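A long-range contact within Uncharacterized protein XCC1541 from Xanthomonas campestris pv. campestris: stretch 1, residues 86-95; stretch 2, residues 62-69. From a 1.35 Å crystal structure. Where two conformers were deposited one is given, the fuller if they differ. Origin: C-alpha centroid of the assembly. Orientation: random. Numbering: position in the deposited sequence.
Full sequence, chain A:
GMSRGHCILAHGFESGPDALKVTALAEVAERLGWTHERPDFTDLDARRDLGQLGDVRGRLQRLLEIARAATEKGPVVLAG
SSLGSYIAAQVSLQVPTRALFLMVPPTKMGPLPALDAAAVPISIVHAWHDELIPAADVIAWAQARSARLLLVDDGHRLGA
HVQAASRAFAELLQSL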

# COMPACT_ATOMS: atom_id res chain seq x y z
N TYR A 86 12.81 13.52 -2.37
CA TYR A 86 13.12 14.23 -3.58
C TYR A 86 14.58 13.99 -3.93
O TYR A 86 14.87 13.61 -5.05
CB TYR A 86 12.88 15.70 -3.39
CG TYR A 86 13.31 16.49 -4.58
CD1 TYR A 86 12.53 16.57 -5.72
CD2 TYR A 86 14.52 17.15 -4.57
CE1 TYR A 86 12.91 17.32 -6.86
CE2 TYR A 86 14.95 17.91 -5.70
CZ TYR A 86 14.15 17.99 -6.84
OH TYR A 86 14.59 18.72 -7.90
N ILE A 87 15.49 14.14 -2.99
CA ILE A 87 16.90 13.98 -3.41
C ILE A 87 17.28 12.51 -3.68
O ILE A 87 18.11 12.22 -4.54
CB ILE A 87 17.89 14.65 -2.44
CG1 ILE A 87 17.85 14.07 -1.03
CG2 ILE A 87 17.65 16.17 -2.44
CD1 ILE A 87 19.02 14.51 -0.16
N ALA A 88 16.64 11.56 -2.98
CA ALA A 88 16.89 10.15 -3.23
C ALA A 88 16.50 9.83 -4.64
O ALA A 88 17.21 9.18 -5.39
CB ALA A 88 16.12 9.28 -2.19
N ALA A 89 15.32 10.29 -5.05
CA ALA A 89 14.87 10.06 -6.39
C ALA A 89 15.79 10.67 -7.45
O ALA A 89 16.18 10.01 -8.37
CB ALA A 89 13.40 10.55 -6.53
N GLN A 90 16.18 11.90 -7.26
CA GLN A 90 17.05 12.57 -8.23
C GLN A 90 18.42 11.85 -8.32
O GLN A 90 18.92 11.63 -9.43
CB GLN A 90 17.24 14.06 -7.93
CG GLN A 90 15.98 14.88 -7.94
CD GLN A 90 15.33 14.96 -9.31
OE1 GLN A 90 15.92 14.67 -10.34
NE2 GLN A 90 14.09 15.35 -9.32
N VAL A 91 18.94 11.43 -7.16
CA VAL A 91 20.24 10.76 -7.13
C VAL A 91 20.17 9.42 -7.81
O VAL A 91 21.16 9.00 -8.42
CB VAL A 91 20.81 10.69 -5.68
CG1 VAL A 91 22.01 9.70 -5.55
CG2 VAL A 91 21.17 12.12 -5.25
N SER A 92 19.02 8.72 -7.80
CA SER A 92 18.93 7.43 -8.48
C SER A 92 19.19 7.54 -9.99
O SER A 92 19.52 6.54 -10.60
CB SER A 92 17.57 6.76 -8.27
OG SER A 92 16.51 7.42 -8.95
N LEU A 93 18.99 8.73 -10.54
CA LEU A 93 19.21 9.09 -11.94
C LEU A 93 20.69 9.19 -12.27
O LEU A 93 21.04 9.13 -13.47
CB LEU A 93 18.57 10.44 -12.27
CG LEU A 93 17.06 10.76 -12.02
CD1 LEU A 93 16.76 12.27 -12.09
CD2 LEU A 93 16.25 10.02 -12.98
N GLN A 94 21.54 9.28 -11.24
CA GLN A 94 22.98 9.49 -11.39
C GLN A 94 23.91 8.39 -10.91
O GLN A 94 25.11 8.46 -11.20
CB GLN A 94 23.30 10.79 -10.61
CG GLN A 94 22.66 11.98 -11.27
CD GLN A 94 23.30 13.32 -10.85
OE1 GLN A 94 22.63 14.20 -10.35
NE2 GLN A 94 24.61 13.42 -11.02
N VAL A 95 23.38 7.42 -10.17
CA VAL A 95 24.12 6.30 -9.64
C VAL A 95 23.30 5.01 -9.87
O VAL A 95 22.09 5.07 -9.94
CB VAL A 95 24.46 6.51 -8.11
CG1 VAL A 95 23.29 6.11 -7.19
CG2 VAL A 95 25.70 5.74 -7.73
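Stretch 2, residues 62-69: RLLEIARA

Stretch 2 is helical throughout, part of a helix that extends beyond it at both ends, with backbone hydrogen bonds such as Ala 67 N to Leu 63 O (2.8 Å). It packs against the helix that opens stretch 1 and against the loop that follows. The two helices run in broadly the same direction, with a signed crossing angle of -55° and a closest axial approach of 9.6 Å. Backbones come nearest at Val 91 and Leu 64, whose CA atoms lie 5.7 Å apart; farther along, Val 95 CA and Arg 68 CA are 6.1 Å apart, so the contact continues into the extended backbone of Val 95.

Ile 87, Val 91 and Leu 63, buried and directed toward the opposite stretch, form an apolar seam. Leu 63, with chi1 t and chi2 p, places CD2 3.7 Å from Ile 87 CG1 and 3.8 Å from Ala 88 N; the small side chain of Ala 88 points away, leaving its backbone accessible to the leucine methyl. Val 91 is compact and beta-branched: its CG2 lies 4.0 Å from Leu 63 CG and 3.9 Å from Leu 64 N, while its CG1 lies 3.9 Å from Ala 67 CB. A methyl side chain at Ala 67 suits this close packing, and Val 95 CG1 also approaches Ala 67 CB at 3.9 Å.

Beyond this seam, Leu 64 starts sideways, but its end comes nearer, with CD2 3.4 Å from NE2 of the long, exposed Gln 94. Arg 68, also long and exposed, likewise starts sideways and reaches back, bringing NH2 to 2.7 Å from the backbone Gln 94 O. Val 95 CG2 lies over one face of the Arg 68 guanidinium, 3.9 Å from Arg 68 CZ, so the flat group combines apolar packing with a close polar approach.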

# COMPACT_ATOMS: atom_id res chain seq x y z
N ARG A 62 25.72 16.07 -1.88
CA ARG A 62 26.20 15.29 -0.75
C ARG A 62 25.68 13.85 -0.85
O ARG A 62 26.44 12.88 -0.64
CB ARG A 62 25.79 15.92 0.53
CG ARG A 62 26.22 15.17 1.78
CD ARG A 62 25.97 15.89 3.04
NE ARG A 62 26.75 17.13 3.09
CZ ARG A 62 26.49 18.09 3.98
NH1 ARG A 62 25.56 17.93 4.90
NH2 ARG A 62 27.19 19.22 3.96
N LEU A 63 24.38 13.68 -1.09
CA LEU A 63 23.83 12.34 -1.25
C LEU A 63 24.45 11.60 -2.42
O LEU A 63 24.70 10.42 -2.31
CB LEU A 63 22.31 12.38 -1.37
CG LEU A 63 21.63 11.03 -1.46
CD1 LEU A 63 22.03 10.08 -0.31
CD2 LEU A 63 20.12 11.20 -1.49
N LEU A 64 24.68 12.28 -3.57
CA LEU A 64 25.28 11.65 -4.72
C LEU A 64 26.66 11.05 -4.34
O LEU A 64 26.96 9.90 -4.68
CB LEU A 64 25.46 12.70 -5.83
CG LEU A 64 26.19 12.29 -7.11
CD1 LEU A 64 25.46 11.13 -7.73
CD2 LEU A 64 26.29 13.50 -8.06
N GLU A 65 27.43 11.82 -3.59
CA GLU A 65 28.77 11.38 -3.22
C GLU A 65 28.72 10.16 -2.32
O GLU A 65 29.48 9.19 -2.50
CB GLU A 65 29.51 12.54 -2.56
CG GLU A 65 29.95 13.56 -3.63
CD GLU A 65 30.69 14.79 -3.08
OE1 GLU A 65 31.00 14.84 -1.87
OE2 GLU A 65 30.98 15.69 -3.88
N ILE A 66 27.80 10.18 -1.35
CA ILE A 66 27.62 9.08 -0.46
C ILE A 66 27.11 7.81 -1.17
O ILE A 66 27.55 6.66 -0.91
CB ILE A 66 26.66 9.49 0.71
CG1 ILE A 66 27.34 10.56 1.59
CG2 ILE A 66 26.29 8.34 1.57
CD1 ILE A 66 26.39 11.22 2.66
N ALA A 67 26.16 7.99 -2.09
CA ALA A 67 25.65 6.83 -2.82
C ALA A 67 26.67 6.23 -3.74
O ALA A 67 26.78 5.00 -3.82
CB ALA A 67 24.39 7.29 -3.61
N ARG A 68 27.39 7.09 -4.45
CA ARG A 68 28.44 6.62 -5.36
C ARG A 68 29.43 5.78 -4.60
O ARG A 68 29.74 4.65 -5.04
CB ARG A 68 29.07 7.88 -6.02
CG ARG A 68 30.26 7.72 -6.91
CD ARG A 68 29.97 6.96 -8.12
NE ARG A 68 29.00 7.58 -9.04
CZ ARG A 68 28.57 6.97 -10.14
NH1 ARG A 68 29.01 5.73 -10.44
NH2 ARG A 68 27.68 7.56 -10.93
N ALA A 69 29.90 6.27 -3.45
CA ALA A 69 30.83 5.50 -2.64
C ALA A 69 30.28 4.13 -2.28
O ALA A 69 30.98 3.10 -2.30
CB ALA A 69 31.18 6.30 -1.33